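PDB 7EHP: chitin oligosaccahride binding protein NagB1 from Paenibacillus sp. FPU-7, which binds the chitin oligosaccharides N,N'-diacetylchitobiose and N,N',N''-triacetylchitotriose, probably as the extracellular solute-binding component that hands them to a sugar importer. Local coordinates for residues A[26-31]-A[35-40]; A[87-92]-A[96-101]; A[202-207]-A[367-372]. One frame throughout, in Å; residues are numbered along the deposited sequence.

Contact 1 of 3, residues A[26-31]-A[35-40]; sequences QRMEAA and LRVELE
The backbone N of Val37 donates to OE2 of Glu29 across 2.7 Å, a nearly straight bond with an N-H...O angle of 173°. OE2 is the carboxylate oxygen that takes this N-H, and it accepts through its anti lone pair, the one turned away from OE1. Glu29 gets there by leaving the helix with CG beside its backbone N (chi1 -77°) and running extended from there on. Its aliphatic part lies against the connection on the way: CG rests 3.2 Å from the carbonyl O of Leu35. A water ties the same two residues a second time, donating to the O of Glu29 at 3.1 Å and to the O of Leu35 at 2.7 Å.

Beside this polar seam lies an apolar one. CD2 of Leu35 sits 3.9 Å from CB of Met28 and also reaches the carbonyl O of that residue. Bent at its last torsion, the Met28 chain brings CE to within 3.6 Å of CG2 of Val37, the two side chains crossing at about a right angle. Phe303 and Ala299 of helix 294-307 pack on Met28 and Leu35 respectively.

The segments form the return of a beta-alpha-beta unit, strand 3-7, helix 15-31 and strand 37-41, in which the two strands run parallel, as is usual in periplasmic-binding-protein folds. Because Glu29 takes up a strand-start N-H and the water bridges two main-chain carbonyls, the tight turn from helix to strand is pinned by polar groups at its outer side while methyl groups fill the inner one.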
loop_
_atom_site.group_PDB
_atom_site.type_symbol
_atom_site.label_atom_id
_atom_site.label_comp_id
_atom_site.label_asym_id
_atom_site.label_seq_id
_atom_site.Cartn_x
_atom_site.Cartn_y
_atom_site.Cartn_z
ATOM N N GLN A 26 -0.003 -26.452 0.768
ATOM C CA GLN A 26 -0.524 -27.826 0.940
ATOM C C GLN A 26 -1.874 -28.089 0.307
ATOM O O GLN A 26 -2.041 -29.176 -0.258
ATOM C CB GLN A 26 -0.639 -28.362 2.361
ATOM C CG GLN A 26 -1.259 -27.504 3.509
ATOM C CD GLN A 26 -1.688 -28.541 4.542
ATOM O OE1 GLN A 26 -2.058 -29.706 4.065
ATOM N NE2 GLN A 26 -1.488 -28.344 5.893
ATOM N N ARG A 27 -2.858 -27.189 0.418
ATOM C CA ARG A 27 -4.160 -27.574 -0.123
ATOM C C ARG A 27 -4.084 -27.706 -1.632
ATOM O O ARG A 27 -4.704 -28.604 -2.212
ATOM C CB ARG A 27 -5.182 -26.564 0.328
ATOM C CG ARG A 27 -5.634 -26.761 1.740
ATOM C CD ARG A 27 -6.916 -26.002 1.906
ATOM N NE ARG A 27 -7.020 -25.391 3.213
ATOM C CZ ARG A 27 -8.093 -24.724 3.628
ATOM N NH1 ARG A 27 -9.149 -24.583 2.817
ATOM N NH2 ARG A 27 -8.106 -24.197 4.852
ATOM N N MET A 28 -3.289 -26.844 -2.278
ATOM C CA MET A 28 -3.049 -27.004 -3.708
ATOM C C MET A 28 -2.395 -28.348 -3.992
ATOM O O MET A 28 -2.768 -29.040 -4.941
ATOM C CB MET A 28 -2.150 -25.887 -4.223
ATOM C CG MET A 28 -2.812 -24.516 -4.307
ATOM S SD MET A 28 -1.514 -23.254 -4.259
ATOM C CE MET A 28 -0.626 -23.506 -5.789
ATOM N N GLU A 29 -1.415 -28.734 -3.166
ATOM C CA GLU A 29 -0.708 -29.988 -3.408
ATOM C C GLU A 29 -1.642 -31.185 -3.249
ATOM O O GLU A 29 -1.599 -32.131 -4.048
ATOM C CB GLU A 29 0.505 -30.078 -2.480
ATOM C CG GLU A 29 1.660 -29.203 -2.967
ATOM C CD GLU A 29 2.768 -29.019 -1.940
ATOM O OE1 GLU A 29 2.546 -29.335 -0.752
ATOM O OE2 GLU A 29 3.871 -28.573 -2.335
ATOM N N ALA A 30 -2.515 -31.150 -2.245
ATOM C CA ALA A 30 -3.474 -32.232 -2.058
ATOM C C ALA A 30 -4.462 -32.322 -3.216
ATOM O O ALA A 30 -4.952 -33.406 -3.526
ATOM C CB ALA A 30 -4.217 -32.032 -0.741
ATOM N N ALA A 31 -4.769 -31.198 -3.856
ATOM C CA ALA A 31 -5.723 -31.190 -4.958
ATOM C C ALA A 31 -5.111 -31.703 -6.254
ATOM O O ALA A 31 -5.819 -32.301 -7.070
ATOM C CB ALA A 31 -6.266 -29.771 -5.163
ATOM N N LEU A 35 1.940 -32.461 -7.447
ATOM C CA LEU A 35 2.261 -31.038 -7.386
ATOM C C LEU A 35 3.189 -30.741 -6.217
ATOM O O LEU A 35 2.991 -31.221 -5.101
ATOM C CB LEU A 35 0.990 -30.192 -7.242
ATOM C CG LEU A 35 1.253 -28.682 -7.059
ATOM C CD1 LEU A 35 1.996 -28.163 -8.258
ATOM C CD2 LEU A 35 -0.025 -27.880 -6.852
ATOM N N ARG A 36 4.196 -29.915 -6.470
ATOM C CA ARG A 36 5.092 -29.442 -5.422
ATOM C C ARG A 36 5.161 -27.921 -5.528
ATOM O O ARG A 36 5.619 -27.385 -6.543
ATOM C CB ARG A 36 6.456 -30.123 -5.560
ATOM C CG ARG A 36 6.288 -31.660 -5.399
ATOM C CD ARG A 36 7.577 -32.457 -5.405
ATOM N NE ARG A 36 8.401 -32.156 -6.570
ATOM C CZ ARG A 36 9.693 -31.852 -6.504
ATOM N NH1 ARG A 36 10.311 -31.820 -5.323
ATOM N NH2 ARG A 36 10.366 -31.583 -7.620
ATOM N N VAL A 37 4.645 -27.224 -4.514
ATOM C CA VAL A 37 4.596 -25.760 -4.524
ATOM C C VAL A 37 5.813 -25.233 -3.785
ATOM O O VAL A 37 6.140 -25.701 -2.688
ATOM C CB VAL A 37 3.298 -25.221 -3.899
ATOM C CG1 VAL A 37 3.368 -23.681 -3.755
ATOM C CG2 VAL A 37 2.089 -25.645 -4.750
ATOM N N GLU A 38 6.482 -24.261 -4.379
ATOM C CA GLU A 38 7.778 -23.793 -3.906
ATOM C C GLU A 38 7.587 -22.295 -3.620
ATOM O O GLU A 38 7.619 -21.456 -4.522
ATOM C CB GLU A 38 8.831 -24.179 -5.004
ATOM C CG GLU A 38 10.228 -23.566 -5.120
ATOM C CD GLU A 38 11.214 -23.973 -4.022
ATOM O OE1 GLU A 38 12.144 -23.175 -3.762
ATOM O OE2 GLU A 38 11.066 -25.062 -3.419
ATOM N N LEU A 39 7.297 -21.979 -2.362
ATOM C CA LEU A 39 7.143 -20.596 -1.934
ATOM C C LEU A 39 8.498 -19.904 -1.932
ATOM O O LEU A 39 9.495 -20.479 -1.489
ATOM C CB LEU A 39 6.540 -20.542 -0.534
ATOM C CG LEU A 39 5.060 -20.855 -0.349
ATOM C CD1 LEU A 39 4.756 -20.877 1.128
ATOM C CD2 LEU A 39 4.199 -19.807 -1.041
ATOM N N GLU A 40 8.534 -18.666 -2.432
ATOM C CA GLU A 40 9.739 -17.846 -2.405
ATOM C C GLU A 40 9.335 -16.455 -1.939
ATOM O O GLU A 40 8.581 -15.761 -2.627
ATOM C CB GLU A 40 10.435 -17.787 -3.774
ATOM C CG GLU A 40 11.657 -16.832 -3.777
ATOM C CD GLU A 40 12.250 -16.583 -5.150
ATOM O OE1 GLU A 40 13.490 -16.500 -5.239
ATOM O OE2 GLU A 40 11.490 -16.461 -6.147
HETATM O O HOH W 1 1.355 -33.178 -4.320
#

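Contact 2 of 3, residues A[87-92]-A[96-101]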
loop_
_atom_site.group_PDB
_atom_site.type_symbol
_atom_site.label_atom_id
_atom_site.label_comp_id
_atom_site.label_asym_id
_atom_site.label_seq_id
_atom_site.Cartn_x
_atom_site.Cartn_y
_atom_site.Cartn_z
ATOM N N PRO A 87 -11.747 -16.618 -18.295
ATOM C CA PRO A 87 -12.267 -17.999 -18.326
ATOM C C PRO A 87 -12.275 -18.649 -16.959
ATOM O O PRO A 87 -13.275 -19.269 -16.579
ATOM C CB PRO A 87 -11.311 -18.711 -19.293
ATOM C CG PRO A 87 -10.814 -17.636 -20.177
ATOM C CD PRO A 87 -10.642 -16.456 -19.258
ATOM N N ILE A 88 -11.190 -18.477 -16.192
ATOM C CA ILE A 88 -11.082 -19.080 -14.866
ATOM C C ILE A 88 -12.084 -18.468 -13.902
ATOM O O ILE A 88 -12.679 -19.169 -13.072
ATOM C CB ILE A 88 -9.644 -18.936 -14.348
ATOM C CG1 ILE A 88 -8.683 -19.667 -15.276
ATOM C CG2 ILE A 88 -9.527 -19.424 -12.900
ATOM C CD1 ILE A 88 -7.257 -19.635 -14.773
ATOM N N LEU A 89 -12.274 -17.150 -13.973
ATOM C CA LEU A 89 -13.210 -16.507 -13.059
ATOM C C LEU A 89 -14.635 -16.972 -13.310
ATOM O O LEU A 89 -15.431 -17.062 -12.368
ATOM C CB LEU A 89 -13.114 -14.984 -13.190
ATOM C CG LEU A 89 -11.827 -14.362 -12.644
ATOM C CD1 LEU A 89 -11.708 -12.890 -13.026
ATOM C CD2 LEU A 89 -11.774 -14.544 -11.153
ATOM N N ASN A 90 -14.969 -17.247 -14.571
ATOM C CA ASN A 90 -16.295 -17.745 -14.918
ATOM C C ASN A 90 -16.497 -19.163 -14.394
ATOM O O ASN A 90 -17.519 -19.462 -13.763
ATOM C CB ASN A 90 -16.478 -17.690 -16.436
ATOM C CG ASN A 90 -16.769 -16.273 -16.943
ATOM O OD1 ASN A 90 -16.860 -15.312 -16.163
ATOM N ND2 ASN A 90 -16.880 -16.137 -18.260
ATOM N N GLU A 91 -15.519 -20.046 -14.644
ATOM C CA GLU A 91 -15.562 -21.416 -14.138
ATOM C C GLU A 91 -15.889 -21.451 -12.653
ATOM O O GLU A 91 -16.773 -22.200 -12.213
ATOM C CB GLU A 91 -14.218 -22.105 -14.369
ATOM C CG GLU A 91 -14.094 -22.918 -15.633
ATOM C CD GLU A 91 -12.686 -23.476 -15.832
ATOM O OE1 GLU A 91 -11.998 -23.765 -14.821
ATOM O OE2 GLU A 91 -12.272 -23.640 -17.003
ATOM N N LEU A 92 -15.174 -20.644 -11.864
ATOM C CA LEU A 92 -15.236 -20.686 -10.409
ATOM C C LEU A 92 -16.356 -19.841 -9.829
ATOM O O LEU A 92 -16.554 -19.859 -8.607
ATOM C CB LEU A 92 -13.900 -20.232 -9.802
ATOM C CG LEU A 92 -12.648 -21.036 -10.149
ATOM C CD1 LEU A 92 -11.405 -20.380 -9.509
ATOM C CD2 LEU A 92 -12.825 -22.491 -9.697
ATOM N N ASP A 96 -17.998 -11.767 -10.086
ATOM C CA ASP A 96 -18.856 -10.759 -9.488
ATOM C C ASP A 96 -18.892 -10.839 -7.959
ATOM O O ASP A 96 -19.735 -10.206 -7.337
ATOM C CB ASP A 96 -20.233 -10.837 -10.167
ATOM C CG ASP A 96 -20.861 -12.216 -10.069
ATOM O OD1 ASP A 96 -20.220 -13.118 -9.463
ATOM O OD2 ASP A 96 -21.950 -12.422 -10.660
ATOM N N LYS A 97 -17.947 -11.544 -7.351
ATOM C CA LYS A 97 -17.705 -11.411 -5.932
ATOM C C LYS A 97 -16.533 -10.455 -5.656
ATOM O O LYS A 97 -16.193 -10.208 -4.492
ATOM C CB LYS A 97 -17.498 -12.814 -5.300
ATOM C CG LYS A 97 -17.246 -12.908 -3.779
ATOM C CD LYS A 97 -17.230 -14.374 -3.261
ATOM C CE LYS A 97 -18.599 -14.911 -2.793
ATOM N NZ LYS A 97 -18.989 -14.393 -1.438
ATOM N N PHE A 98 -15.939 -9.872 -6.718
ATOM C CA PHE A 98 -14.948 -8.798 -6.624
ATOM C C PHE A 98 -15.611 -7.453 -6.900
ATOM O O PHE A 98 -15.927 -7.159 -8.064
ATOM C CB PHE A 98 -13.815 -9.015 -7.623
ATOM C CG PHE A 98 -12.871 -10.116 -7.268
ATOM C CD1 PHE A 98 -11.826 -9.894 -6.392
ATOM C CD2 PHE A 98 -12.990 -11.360 -7.855
ATOM C CE1 PHE A 98 -10.938 -10.901 -6.087
ATOM C CE2 PHE A 98 -12.097 -12.374 -7.557
ATOM C CZ PHE A 98 -11.077 -12.148 -6.671
ATOM N N PRO A 99 -15.811 -6.593 -5.906
ATOM C CA PRO A 99 -16.405 -5.279 -6.207
ATOM C C PRO A 99 -15.572 -4.418 -7.157
ATOM O O PRO A 99 -16.130 -3.516 -7.802
ATOM C CB PRO A 99 -16.559 -4.638 -4.819
ATOM C CG PRO A 99 -15.666 -5.449 -3.909
ATOM C CD PRO A 99 -15.709 -6.833 -4.458
ATOM N N ASN A 100 -14.273 -4.684 -7.312
ATOM C CA ASN A 100 -13.418 -3.739 -8.035
ATOM C C ASN A 100 -12.164 -4.451 -8.523
ATOM O O ASN A 100 -11.275 -4.775 -7.723
ATOM C CB ASN A 100 -13.073 -2.553 -7.134
ATOM C CG ASN A 100 -12.443 -1.401 -7.886
ATOM O OD1 ASN A 100 -11.777 -1.588 -8.908
ATOM N ND2 ASN A 100 -12.636 -0.191 -7.365
ATOM N N LEU A 101 -12.093 -4.681 -9.834
ATOM C CA LEU A 101 -10.901 -5.215 -10.485
ATOM C C LEU A 101 -10.265 -4.210 -11.442
ATOM O O LEU A 101 -9.479 -4.606 -12.310
ATOM C CB LEU A 101 -11.245 -6.503 -11.243
ATOM C CG LEU A 101 -11.840 -7.656 -10.443
ATOM C CD1 LEU A 101 -12.338 -8.783 -11.380
ATOM C CD2 LEU A 101 -10.792 -8.168 -9.466
#
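Apolar contact between side chains accounts for the whole of this meeting, and it converges on one residue, Leu89, whose two methyl groups are shared between two partners. CD2 approaches CE2 of the Phe98 ring to 4.2 Å, coming at the ring obliquely. The other methyl, CD1, lies 4.5 Å from CD1 of Leu101, a looser touch. Leu89 can serve both because its CB points toward the loop and the fork at CG sends one methyl to each partner. On the loop, the CB atoms of Phe98 and Leu101 are likewise directed at the helix. The area buried between the segments is small, 82 Å², so neighbours complete the cluster.

In the fold, helix 86-92 is followed by an irregular loop that leads to strand 105-106. The long strand 109-125 underlies the same cluster: Ile110 touches both Leu89 and Leu101, Leu113 adds to Leu89, and Pro114 to Leu101. Met326 packs on Phe98, whose side chain is about 11 Å from a bound N-acetylglucosamine.

Hydrogen bonds hold the two segments separately, with none between them. The helix keeps its regular bonding, Glu91 N to Pro87 O and Leu92 N to Ile88 O, each 3.1 Å. In the loop, OD1 of Asn100 accepts from the backbone N of Gln102, the O of Leu101 is bound by the hydroxyl of Thr105, and NZ of Lys97 reaches the backbone O of Lys327.

Contact 3 of 3, residues A[202-207]-A[367-372]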
loop_
_atom_site.group_PDB
_atom_site.type_symbol
_atom_site.label_atom_id
_atom_site.label_comp_id
_atom_site.label_asym_id
_atom_site.label_seq_id
_atom_site.Cartn_x
_atom_site.Cartn_y
_atom_site.Cartn_z
ATOM N N ASP A 202 1.980 23.027 -2.807
ATOM C CA ASP A 202 1.469 23.324 -1.470
ATOM C C ASP A 202 1.549 22.092 -0.561
ATOM O O ASP A 202 1.950 22.185 0.609
ATOM C CB ASP A 202 0.029 23.851 -1.578
ATOM C CG ASP A 202 -0.467 24.496 -0.288
ATOM O OD1 ASP A 202 -0.085 25.660 -0.049
ATOM O OD2 ASP A 202 -1.274 23.880 0.464
ATOM N N GLY A 203 1.175 20.924 -1.087
ATOM C CA GLY A 203 1.239 19.713 -0.282
ATOM C C GLY A 203 2.660 19.289 0.037
ATOM O O GLY A 203 2.925 18.780 1.125
ATOM N N PHE A 204 3.585 19.466 -0.917
ATOM C CA PHE A 204 5.000 19.210 -0.643
ATOM C C PHE A 204 5.523 20.143 0.443
ATOM O O PHE A 204 6.294 19.721 1.321
ATOM C CB PHE A 204 5.837 19.366 -1.924
ATOM C CG PHE A 204 5.844 18.128 -2.814
ATOM C CD1 PHE A 204 4.744 17.807 -3.598
ATOM C CD2 PHE A 204 6.955 17.291 -2.861
ATOM C CE1 PHE A 204 4.742 16.666 -4.416
ATOM C CE2 PHE A 204 6.970 16.149 -3.661
ATOM C CZ PHE A 204 5.865 15.832 -4.452
ATOM N N LYS A 205 5.116 21.420 0.406
ATOM C CA LYS A 205 5.602 22.365 1.415
ATOM C C LYS A 205 5.019 22.053 2.781
ATOM O O LYS A 205 5.671 22.292 3.812
ATOM C CB LYS A 205 5.280 23.809 0.997
ATOM C CG LYS A 205 6.129 24.308 -0.170
ATOM C CD LYS A 205 5.874 25.782 -0.477
ATOM C CE LYS A 205 4.653 25.950 -1.363
ATOM N NZ LYS A 205 4.800 27.123 -2.258
ATOM N N ARG A 206 3.807 21.492 2.808
ATOM C CA ARG A 206 3.210 21.081 4.076
ATOM C C ARG A 206 3.966 19.910 4.665
ATOM O O ARG A 206 4.152 19.828 5.879
ATOM C CB ARG A 206 1.744 20.706 3.873
ATOM C CG ARG A 206 0.834 21.914 3.775
ATOM C CD ARG A 206 -0.565 21.509 3.367
ATOM N NE ARG A 206 -1.385 22.678 3.064
ATOM C CZ ARG A 206 -1.930 23.461 3.987
ATOM N NH1 ARG A 206 -1.739 23.200 5.282
ATOM N NH2 ARG A 206 -2.661 24.507 3.616
ATOM N N TYR A 207 4.341 18.966 3.811
ATOM C CA TYR A 207 5.166 17.846 4.225
ATOM C C TYR A 207 6.495 18.342 4.777
ATOM O O TYR A 207 6.948 17.893 5.839
ATOM C CB TYR A 207 5.366 16.937 3.013
ATOM C CG TYR A 207 6.092 15.625 3.241
ATOM C CD1 TYR A 207 7.486 15.572 3.368
ATOM C CD2 TYR A 207 5.387 14.423 3.253
ATOM C CE1 TYR A 207 8.149 14.344 3.540
ATOM C CE2 TYR A 207 6.032 13.203 3.415
ATOM C CZ TYR A 207 7.398 13.159 3.555
ATOM O OH TYR A 207 8.001 11.913 3.709
ATOM N N MET A 367 13.801 8.885 -4.494
ATOM C CA MET A 367 15.141 9.418 -4.284
ATOM C C MET A 367 15.100 10.901 -3.943
ATOM O O MET A 367 15.852 11.360 -3.083
ATOM C CB MET A 367 15.997 9.166 -5.519
ATOM C CG MET A 367 15.921 7.721 -6.025
ATOM S SD MET A 367 17.000 7.362 -7.436
ATOM C CE MET A 367 16.029 7.976 -8.823
ATOM N N CYS A 368 14.221 11.659 -4.603
ATOM C CA CYS A 368 14.090 13.083 -4.311
ATOM C C CYS A 368 13.624 13.323 -2.883
ATOM O O CYS A 368 14.113 14.238 -2.217
ATOM C CB CYS A 368 13.130 13.739 -5.296
ATOM S SG CYS A 368 13.913 14.087 -6.872
ATOM N N MET A 369 12.687 12.514 -2.385
ATOM C CA MET A 369 12.207 12.723 -1.021
ATOM C C MET A 369 13.251 12.370 0.025
ATOM O O MET A 369 13.307 13.022 1.078
ATOM C CB MET A 369 10.924 11.940 -0.780
ATOM C CG MET A 369 9.742 12.451 -1.594
ATOM S SD MET A 369 9.432 14.237 -1.420
ATOM C CE MET A 369 8.781 14.310 0.244
ATOM N N GLN A 370 14.096 11.378 -0.234
ATOM C CA GLN A 370 15.175 11.117 0.716
ATOM C C GLN A 370 16.164 12.276 0.759
ATOM O O GLN A 370 16.668 12.627 1.832
ATOM C CB GLN A 370 15.866 9.805 0.373
ATOM C CG GLN A 370 14.998 8.630 0.785
ATOM C CD GLN A 370 15.477 7.341 0.201
ATOM O OE1 GLN A 370 16.145 7.339 -0.825
ATOM N NE2 GLN A 370 15.153 6.232 0.849
ATOM N N GLU A 371 16.434 12.898 -0.394
ATOM C CA GLU A 371 17.242 14.116 -0.401
ATOM C C GLU A 371 16.546 15.247 0.344
ATOM O O GLU A 371 17.189 15.990 1.101
ATOM C CB GLU A 371 17.548 14.538 -1.840
ATOM C CG GLU A 371 18.406 13.527 -2.610
ATOM C CD GLU A 371 19.700 13.200 -1.896
ATOM O OE1 GLU A 371 20.600 14.069 -1.900
ATOM O OE2 GLU A 371 19.819 12.091 -1.318
ATOM N N LEU A 372 15.227 15.394 0.158
ATOM C CA LEU A 372 14.515 16.442 0.889
ATOM C C LEU A 372 14.536 16.174 2.388
ATOM O O LEU A 372 14.738 17.091 3.188
ATOM C CB LEU A 372 13.072 16.560 0.407
ATOM C CG LEU A 372 12.231 17.630 1.129
ATOM C CD1 LEU A 372 12.619 19.042 0.721
ATOM C CD2 LEU A 372 10.728 17.396 0.908
#
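One methionine, Met369, works against two aromatic rings at once, using its methyl on Tyr207 and its sulfur on Phe204. CE lies over a face of the Tyr207 ring in a CH-pi contact, 3.8 Å from the ring centroid and 27° off the normal. It is offset toward the rim, so CE1 is the nearest ring atom, at 3.4 Å. The sulfur makes a Met-aromatic contact with Phe204: SD stands 3.8 Å from CE2 and 5.0 Å from the ring centroid, meeting the ring obliquely. Bends at chi2 and chi3 fold the Met369 chain and turn the methyl onto Tyr207 and the sulfur toward Phe204.

Helices 198-213 and 359-373 meet here, far apart in sequence; their short segments run at 44° to one another with axes 12.6 Å apart at closest approach. At that spacing long side chains must span the gap, and the backbones do not touch. Tyr207 reaches across with CG anti to its backbone N (chi1 -174°), and its CD1 also comes to 4.5 Å from CD2 of Leu372. Putting an alanine at Met369 would remove both sulfur and methyl, and would probably open a gap between the helices, leaving the Tyr207 face and CE2 of Phe204 without this partner.

Other helices close the cluster: Ala168 of helix 165-180 touches Tyr207, Leu172 touches Met369, and Val382 and Leu383 of helix 379-396 pack on Phe204. Away from this interface, NE of Arg206 forms a salt bridge with OD2 of Asp202, approaching from above the carboxylate plane, while Trp140 offers Arg206 a cation-pi partner.

In the fold
Read from the N terminus, contacts 1, 2 and 3 follow in series, none nesting in or crossing another. Contact 1 closes the short connection from helix 15-31 to strand 37-41, with three residues between its segments; contact 2, separated by three residues too, folds the loop before strand 105-106 back onto helix 86-92. Their centres are 23 Å apart, and helix 294-307 supplies residues to the surroundings of both. Contact 3 instead spans 159 intervening residues, tying helix 198-213 to helix 359-373 near the C-terminal end of the chain. It lies across the chain's centre from the other two, with centres 44 Å from contact 1 and 40 Å from contact 2.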